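Endoglucanase family 5 (Clostridium acetobutylicum ATCC 824, PDB 6PZ7) probably hydrolyses internal beta-1,4-glucan linkages in cellulose and related plant polysaccharides as a broad-specificity endoglucanase of glycosyl hydrolase family 5. Local coordinates at residues I45-I48 and K49-G52. Numbering follows the deposited sequence.
Sequences IDKI and KEAG
Lys-47 and Glu-50, three residues apart on helix 42-51, are linked through a water. The water donates to Glu-50 OE1 at 2.7 Å and accepts from Lys-47 NZ at 3.2 Å. The two charged groups do not touch directly; NZ of Lys-47 stays 5.3 Å from OE1 of Glu-50. Lys-47 NZ also makes a weak bond to the carbonyl of Leu-322.

Backbone bonds join the two turns. Lys-49 N binds Ile-45 O at 3.0 Å, and Glu-50 N binds Asp-46 O at 2.9 Å. Ala-51 N reaches back to Lys-47 O at 3.1 Å, with a less straight N-H angle of 139°, and weakly to Ile-48 O. The helix then ends in a Schellman motif. One of its two bonds back into the last turn runs from Gly-52 N to Lys-49 O at 3.1 Å. Gly-52 takes a positive phi of 113°, a conformation readily adopted by glycine.

In van der Waals contact, the Glu-50 side chain lies against the Asp-46 carbonyl oxygen. Its CG lies beside the backbone N (chi1 -72°), which brings CG to 3.1 Å from Asp-46 O. Ala-51 CB rests near the Lys-47 and Ile-48 carbonyls.

The nonpolar contacts belong to the buried Ile-45 and Ile-48, which point away from the following turn. Ile-45 packs on Tyr-88 and Val-89 of helix 76-91, and Ile-48 on Leu-317 and Trp-324.

Asp-46 OD1 forms a salt bridge with Lys-42, and Lys-49 NZ hydrogen-bonds the carbonyl of Asp-92.

This is the C-terminal end of the helix of the beta-alpha-beta unit between TIM-barrel strands 19-22 and 55-58. The Schellman motif at Gly-52 closes the helix ahead of the second barrel strand. With Lys-47 NZ and Glu-50 OE1 held apart by a shared water, the attraction between the charges is probably screened.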
loop_
_atom_site.group_PDB
_atom_site.type_symbol
_atom_site.label_atom_id
_atom_site.label_comp_id
_atom_site.label_asym_id
_atom_site.label_seq_id
_atom_site.Cartn_x
_atom_site.Cartn_y
_atom_site.Cartn_z
ATOM N N ILE A 45 -9.521 -14.949 -1.801
ATOM C CA ILE A 45 -8.115 -14.806 -2.198
ATOM C C ILE A 45 -7.783 -15.728 -3.377
ATOM O O ILE A 45 -7.017 -15.357 -4.287
ATOM C CB ILE A 45 -7.199 -15.014 -0.980
ATOM C CG1 ILE A 45 -7.521 -13.999 0.112
ATOM C CG2 ILE A 45 -5.739 -14.994 -1.394
ATOM C CD1 ILE A 45 -7.431 -12.533 -0.317
ATOM N N ASP A 46 -8.391 -16.917 -3.426
ATOM C CA ASP A 46 -8.231 -17.794 -4.579
ATOM C C ASP A 46 -8.702 -17.105 -5.867
ATOM O O ASP A 46 -8.109 -17.306 -6.935
ATOM C CB ASP A 46 -9.039 -19.092 -4.370
ATOM C CG ASP A 46 -8.477 -20.020 -3.321
ATOM O OD1 ASP A 46 -7.340 -19.867 -2.827
ATOM O OD2 ASP A 46 -9.193 -20.988 -2.978
ATOM N N LYS A 47 -9.783 -16.329 -5.792
ATOM C CA LYS A 47 -10.251 -15.604 -6.978
ATOM C C LYS A 47 -9.174 -14.636 -7.477
ATOM O O LYS A 47 -8.970 -14.472 -8.684
ATOM C CB LYS A 47 -11.500 -14.813 -6.598
ATOM C CG LYS A 47 -12.376 -14.372 -7.735
ATOM C CD LYS A 47 -13.299 -15.478 -8.223
ATOM C CE LYS A 47 -14.112 -14.890 -9.307
ATOM N NZ LYS A 47 -14.861 -15.894 -10.035
ATOM N N ILE A 48 -8.502 -13.962 -6.550
ATOM C CA ILE A 48 -7.415 -13.045 -6.895
ATOM C C ILE A 48 -6.296 -13.770 -7.619
ATOM O O ILE A 48 -5.815 -13.321 -8.673
ATOM C CB ILE A 48 -6.884 -12.346 -5.622
ATOM C CG1 ILE A 48 -8.008 -11.672 -4.819
ATOM C CG2 ILE A 48 -5.717 -11.424 -5.942
ATOM C CD1 ILE A 48 -8.825 -10.720 -5.598
ATOM N N LYS A 49 -5.870 -14.912 -7.075
ATOM C CA LYS A 49 -4.816 -15.698 -7.702
ATOM C C LYS A 49 -5.226 -16.174 -9.082
ATOM O O LYS A 49 -4.442 -16.089 -10.042
ATOM C CB LYS A 49 -4.500 -16.892 -6.806
ATOM C CG LYS A 49 -3.529 -17.921 -7.375
ATOM C CD LYS A 49 -2.165 -17.324 -7.567
ATOM C CE LYS A 49 -1.134 -18.422 -7.921
ATOM N NZ LYS A 49 0.248 -17.926 -7.652
ATOM N N GLU A 50 -6.455 -16.678 -9.203
ATOM C CA GLU A 50 -6.943 -17.224 -10.465
ATOM C C GLU A 50 -7.031 -16.157 -11.551
ATOM O O GLU A 50 -6.909 -16.482 -12.741
ATOM C CB GLU A 50 -8.320 -17.859 -10.243
ATOM C CG GLU A 50 -8.249 -19.183 -9.447
ATOM C CD GLU A 50 -9.585 -19.645 -8.824
ATOM O OE1 GLU A 50 -10.661 -19.027 -9.014
ATOM O OE2 GLU A 50 -9.543 -20.672 -8.084
ATOM N N ALA A 51 -7.226 -14.895 -11.190
ATOM C CA ALA A 51 -7.287 -13.824 -12.184
ATOM C C ALA A 51 -5.905 -13.467 -12.719
ATOM O O ALA A 51 -5.807 -12.870 -13.802
ATOM C CB ALA A 51 -7.948 -12.578 -11.592
ATOM N N GLY A 52 -4.837 -13.788 -12.011
ATOM C CA GLY A 52 -3.482 -13.523 -12.475
ATOM C C GLY A 52 -2.714 -12.487 -11.667
ATOM O O GLY A 52 -1.604 -12.125 -12.069
HETATM O O HOH W 1 -12.145 -17.394 -10.591
#